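Local structure of resiniferatoxin-binding, phosphotriesterase-related protein (Rhodobacter sphaeroides 2.4.1, 3K2G) at residues Arg15-Val19 with Asp20-Pro24; Gly228-Leu231 with Arg232-Val235; Met344-Asn347 with Pro348-Phe352. The protein binds two zinc ions per subunit in a TIM barrel and is probably a hydrolase of the phosphotriesterase family. All blocks are in the same frame, centred on the assembly; numbering follows the deposited sequence.

Contact 1 (Arg15-Val19 with Asp20-Pro24)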
# COMPACT_ATOMS: atom_id res chain seq x y z
N ARG B 15 22.81 22.99 30.02
CA ARG B 15 23.11 22.01 31.06
C ARG B 15 21.92 21.05 31.23
O ARG B 15 20.83 21.33 30.73
CB ARG B 15 23.40 22.72 32.39
CG ARG B 15 24.58 23.69 32.34
CD ARG B 15 24.84 24.32 33.71
NE ARG B 15 23.79 25.26 34.10
CZ ARG B 15 23.71 26.51 33.65
NH1 ARG B 15 24.61 26.98 32.80
NH2 ARG B 15 22.72 27.30 34.06
N ILE B 16 22.15 19.94 31.92
CA ILE B 16 21.09 18.96 32.16
C ILE B 16 21.13 18.51 33.62
O ILE B 16 22.19 18.21 34.15
CB ILE B 16 21.26 17.73 31.24
CG1 ILE B 16 21.18 18.19 29.78
CG2 ILE B 16 20.18 16.68 31.55
CD1 ILE B 16 21.52 17.12 28.78
N MSE B 17 19.97 18.49 34.26
CA MSE B 17 19.89 18.11 35.66
C MSE B 17 19.77 16.61 35.90
O MSE B 17 18.74 16.01 35.60
CB MSE B 17 18.70 18.80 36.32
CG MSE B 17 18.59 18.53 37.82
SE MSE B 17 20.06 19.25 38.88
CE MSE B 17 19.44 21.11 38.94
N THR B 18 20.82 16.01 36.46
CA THR B 18 20.79 14.59 36.78
C THR B 18 20.60 14.47 38.29
O THR B 18 20.66 15.47 39.00
CB THR B 18 22.12 13.88 36.42
OG1 THR B 18 23.14 14.29 37.33
CG2 THR B 18 22.54 14.22 35.01
N VAL B 19 20.36 13.25 38.77
CA VAL B 19 20.15 13.03 40.20
C VAL B 19 21.37 13.41 41.02
O VAL B 19 21.29 13.54 42.24
CB VAL B 19 19.82 11.56 40.49
CG1 VAL B 19 18.50 11.19 39.84
CG2 VAL B 19 20.95 10.67 39.97
N ASP B 20 22.51 13.56 40.36
CA ASP B 20 23.74 13.93 41.05
C ASP B 20 24.12 15.37 40.73
O ASP B 20 25.24 15.79 40.98
CB ASP B 20 24.89 13.00 40.65
CG ASP B 20 24.60 11.55 40.97
OD1 ASP B 20 24.19 11.26 42.13
OD2 ASP B 20 24.78 10.70 40.08
N GLY B 21 23.17 16.13 40.19
CA GLY B 21 23.46 17.52 39.88
C GLY B 21 23.55 17.82 38.39
O GLY B 21 23.36 16.94 37.56
N PRO B 22 23.85 19.08 38.04
CA PRO B 22 23.98 19.52 36.66
C PRO B 22 25.21 19.01 35.94
O PRO B 22 26.27 18.81 36.54
CB PRO B 22 24.01 21.05 36.78
CG PRO B 22 23.32 21.31 38.08
CD PRO B 22 23.89 20.24 38.95
N ILE B 23 25.06 18.81 34.63
CA ILE B 23 26.14 18.37 33.77
C ILE B 23 25.98 19.10 32.44
O ILE B 23 24.87 19.48 32.07
CB ILE B 23 26.06 16.85 33.48
CG1 ILE B 23 24.74 16.52 32.78
CG2 ILE B 23 26.20 16.06 34.77
CD1 ILE B 23 24.67 15.12 32.20
N PRO B 24 27.09 19.37 31.73
CA PRO B 24 26.92 20.06 30.45
C PRO B 24 26.17 19.11 29.50
O PRO B 24 26.39 17.90 29.55
CB PRO B 24 28.35 20.34 30.01
CG PRO B 24 29.17 19.30 30.76
CD PRO B 24 28.51 19.26 32.10
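The flat peptide group joining Gly21 to Pro22 carries selenomethionine Met17 over one face, SE lying 3.8 Å from Gly21 C. Thr18 N also approaches Gly21 O from that side, 51° out of the carbonyl plane, whereas Thr18 OG1 comes in at the edge, in the carbonyl plane on a lone pair, 2.7 Å from Gly21 O. This is the closed end of a tight beta hairpin, strands 15-18 and 21-24, with Val19 and Asp20 as the corners of a type I turn. Thr18 OG1 donates to Gly21 O and accepts a hydrogen bond from Asp20 N at 3.2 Å, forming an ST turn, so the hydroxyl is used as both donor and acceptor. Its chi1 of 71°, with OG1 between the backbone N and carbonyl carbon, puts the oxygen over the turn. Ile16 and Ile23 form a hydrogen-bonded pair, Ile16 N to Ile23 O being 2.8 Å. The Met17 side chain lies alongside that of Pro22, SE 3.9 Å from Pro22 CG. At the turn, Asp20 OD2 hydrogen-bonds to Ser122 OG, and Val19 packs on helix 115-125 and strand 128-131, tying the turn to the barrel. On the side bearing Ile16, Ile23 CG1 sits 3.4 Å from Ile16 O. There Thr18 and Ile23 cross at about a right angle, Ile23 CD1 ending 3.6 Å from Thr18 CG2.

Contact 2 (Gly228-Leu231 with Arg232-Val235)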
# COMPACT_ATOMS: atom_id res chain seq x y z
N GLY B 228 0.69 27.07 26.35
CA GLY B 228 1.91 27.83 26.13
C GLY B 228 3.21 27.05 26.23
O GLY B 228 4.29 27.64 26.25
N ALA B 229 3.12 25.73 26.29
CA ALA B 229 4.32 24.91 26.39
C ALA B 229 5.03 24.77 25.04
O ALA B 229 4.43 24.98 23.98
CB ALA B 229 3.98 23.55 26.95
N ASP B 230 6.31 24.40 25.10
CA ASP B 230 7.17 24.26 23.94
C ASP B 230 7.10 22.88 23.26
O ASP B 230 7.71 21.93 23.73
CB ASP B 230 8.61 24.53 24.38
CG ASP B 230 9.53 24.89 23.23
OD1 ASP B 230 9.21 24.54 22.07
OD2 ASP B 230 10.58 25.50 23.49
N LEU B 231 6.38 22.79 22.15
CA LEU B 231 6.25 21.51 21.45
C LEU B 231 7.61 20.96 21.03
O LEU B 231 7.80 19.75 20.95
CB LEU B 231 5.36 21.65 20.22
CG LEU B 231 3.93 22.14 20.45
CD1 LEU B 231 3.16 22.11 19.13
CD2 LEU B 231 3.23 21.27 21.49
N ARG B 232 8.56 21.85 20.78
CA ARG B 232 9.91 21.47 20.34
C ARG B 232 10.68 20.67 21.40
O ARG B 232 11.68 20.01 21.08
CB ARG B 232 10.69 22.73 19.97
CG ARG B 232 11.72 22.52 18.88
CD ARG B 232 11.07 22.39 17.52
NE ARG B 232 11.97 21.74 16.58
CZ ARG B 232 11.64 21.42 15.33
NH1 ARG B 232 10.43 21.69 14.87
NH2 ARG B 232 12.52 20.80 14.56
N HIS B 233 10.23 20.72 22.65
CA HIS B 233 10.88 19.97 23.71
C HIS B 233 9.86 19.10 24.44
O HIS B 233 9.95 18.87 25.66
CB HIS B 233 11.61 20.93 24.65
CG HIS B 233 12.77 21.62 24.00
ND1 HIS B 233 13.99 21.02 23.82
CD2 HIS B 233 12.85 22.83 23.38
CE1 HIS B 233 14.78 21.82 23.12
NE2 HIS B 233 14.11 22.92 22.84
N THR B 234 8.88 18.64 23.67
CA THR B 234 7.82 17.76 24.15
C THR B 234 8.08 16.41 23.48
O THR B 234 8.25 16.34 22.27
CB THR B 234 6.42 18.25 23.75
OG1 THR B 234 6.15 19.49 24.41
CG2 THR B 234 5.36 17.23 24.13
N VAL B 235 8.11 15.34 24.27
CA VAL B 235 8.36 14.00 23.77
C VAL B 235 7.10 13.15 23.86
O VAL B 235 6.51 13.02 24.93
CB VAL B 235 9.46 13.29 24.60
CG1 VAL B 235 9.66 11.87 24.08
CG2 VAL B 235 10.78 14.08 24.51
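Two donors share the backbone oxygen of Asp230: His233 N at 3.0 Å, with an N-H...O angle of 161°, and Thr234 OG1, also 3.0 Å from Asp230 O. They come from opposite faces of the carbonyl plane, so the oxygen is held above and below. The site is the loop of the TIM barrel that leads from helix 217-226, ended by a Schellman motif at Gly228, into strand 234-236. Asp230 adds an Asx turn: with CG anti to the backbone N (chi1 -160°), OD1 reaches Arg232 N, two residues on, at 3.1 Å, and is met from above the carboxylate plane. One step on, Thr234 N bonds to Leu231 O, closing a short 3-10 turn just as the strand starts. The ring of His233 is held from outside the loop, its ND1 bonding to Val351 O of the last helix. Leu231 packs back on Val224 and Glu225 of helix 217-226. The carboxylate and imidazole planes stand 84° apart, and at the edge of the ring Asp230 OD2 lies 3.5 Å from His233 CD2.

Contact 3 (Met344-Asn347 with Pro348-Phe352)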
# COMPACT_ATOMS: atom_id res chain seq x y z
N MSE B 344 21.12 8.23 18.94
CA MSE B 344 21.52 7.94 20.32
C MSE B 344 22.24 9.03 21.10
O MSE B 344 22.39 8.92 22.32
CB MSE B 344 22.39 6.69 20.36
CG MSE B 344 21.72 5.46 19.77
SE MSE B 344 19.98 5.05 20.54
CE MSE B 344 20.60 4.53 22.30
N VAL B 345 22.70 10.07 20.42
CA VAL B 345 23.44 11.13 21.10
C VAL B 345 22.88 12.52 20.79
O VAL B 345 22.42 13.22 21.69
CB VAL B 345 24.94 11.13 20.70
CG1 VAL B 345 25.67 12.28 21.40
CG2 VAL B 345 25.58 9.80 21.08
N THR B 346 22.92 12.90 19.52
CA THR B 346 22.45 14.22 19.13
C THR B 346 20.99 14.49 19.48
O THR B 346 20.68 15.52 20.07
CB THR B 346 22.67 14.46 17.62
OG1 THR B 346 23.98 14.00 17.24
CG2 THR B 346 22.57 15.95 17.30
N ASN B 347 20.09 13.57 19.13
CA ASN B 347 18.68 13.81 19.43
C ASN B 347 18.41 13.89 20.93
O ASN B 347 17.69 14.77 21.38
CB ASN B 347 17.80 12.76 18.76
CG ASN B 347 17.69 12.99 17.26
OD1 ASN B 347 18.19 13.98 16.73
ND2 ASN B 347 17.03 12.07 16.57
N PRO B 348 18.97 12.96 21.73
CA PRO B 348 18.72 13.05 23.17
C PRO B 348 19.17 14.42 23.70
O PRO B 348 18.48 15.04 24.51
CB PRO B 348 19.56 11.91 23.73
CG PRO B 348 19.37 10.85 22.67
CD PRO B 348 19.57 11.65 21.38
N ARG B 349 20.32 14.88 23.23
CA ARG B 349 20.84 16.18 23.64
C ARG B 349 19.85 17.27 23.19
O ARG B 349 19.57 18.21 23.94
CB ARG B 349 22.21 16.44 23.01
CG ARG B 349 22.94 17.66 23.57
CD ARG B 349 24.29 17.85 22.90
NE ARG B 349 25.00 19.02 23.42
CZ ARG B 349 26.17 19.45 22.95
NH1 ARG B 349 26.76 18.82 21.94
NH2 ARG B 349 26.75 20.52 23.48
N ARG B 350 19.32 17.13 21.98
CA ARG B 350 18.36 18.09 21.45
C ARG B 350 17.14 18.20 22.37
O ARG B 350 16.54 19.26 22.49
CB ARG B 350 17.88 17.68 20.05
CG ARG B 350 18.92 17.89 18.96
CD ARG B 350 18.34 17.54 17.59
NE ARG B 350 19.15 18.08 16.50
CZ ARG B 350 19.86 17.33 15.66
NH1 ARG B 350 19.86 16.01 15.77
NH2 ARG B 350 20.57 17.92 14.69
N VAL B 351 16.76 17.09 23.00
CA VAL B 351 15.62 17.12 23.90
C VAL B 351 15.84 18.11 25.04
O VAL B 351 14.94 18.86 25.42
CB VAL B 351 15.35 15.72 24.51
CG1 VAL B 351 14.24 15.82 25.56
CG2 VAL B 351 14.97 14.74 23.41
N PHE B 352 17.06 18.11 25.57
CA PHE B 352 17.43 18.96 26.70
C PHE B 352 18.10 20.28 26.35
O PHE B 352 18.22 21.15 27.20
CB PHE B 352 18.37 18.18 27.61
CG PHE B 352 17.77 16.95 28.21
CD1 PHE B 352 17.00 17.04 29.37
CD2 PHE B 352 17.99 15.70 27.65
CE1 PHE B 352 16.46 15.90 29.96
CE2 PHE B 352 17.46 14.55 28.23
CZ PHE B 352 16.69 14.65 29.39
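Arg350 climbs back along its own helix toward Thr346 and Asn347. Its CB starts 3.2 Å from Asn347 O, CG passes Thr346 O, and CD comes within 3.7 Å of Asn347 OD1. From CG to NE the chain is extended; a chi4 of 112° then swings the guanidinium across the helix surface. There CZ has Thr346 CG2 at 3.5 Å, and this methyl lies over one face of the group, offset toward its rim and 3.1 Å from Arg350 NH1. Asn347 OD1 takes the edge: NH1 gives it a 2.8 Å hydrogen bond directed almost straight along the amide C=O, although the N-H...O angle is bent to 139°. Amide and guanidinium planes stand 56° apart. At the far side of the tip, NH2 bonds to Glu357 O and NE is hydrogen-bonded as well, so all three nitrogens are engaged. The other end of the amide is engaged too: Asn347 ND2 bonds to the backbone oxygens of Leu296 and Ile299, which fixes the amide's rotation and turns OD1 to the arginine. The same helix is kinked at Pro348. This residue has no N-H for the preceding turn, which widens into a pi-type turn at 344-346, and its ring packs against that turn, CG 3.6 Å from Met344 O. Regular pairing resumes at once, Arg349 N to Val345 O measuring 3.1 Å and Arg350 N following on Thr346 O. Helix 337-352, the last of the barrel, rests on strand 299-301 through Met344, Asn347 and Val351, and on Phe258 of strand 258-261 through Arg350 and Val351, while Arg349 bonds to Ser25 just beyond strand 21-24.

How the contacts relate
Along the chain the contacts come in series: the N-terminal hairpin, then the entry to strand 234-236, then the final helix. Contact 3 touches both of the others, its centre about 14 Å from each; contacts 1 and 2, about 20 Å apart between centres, do not touch, their nearest atoms being about 10 Å apart. Phe352 meets the hairpin, CB 3.5 Å from Ile16 CD1. Toward contact 2, Val235 CG2 packs on Val351 CG1, beside the His233–Val351 bond. Helix 337-352 therefore links the hairpin to the parallel barrel sheet containing strands 234-236 and 299-301. Contact 2 lies away from the metal site, Thr234's side chain being about 14 Å from a zinc ion.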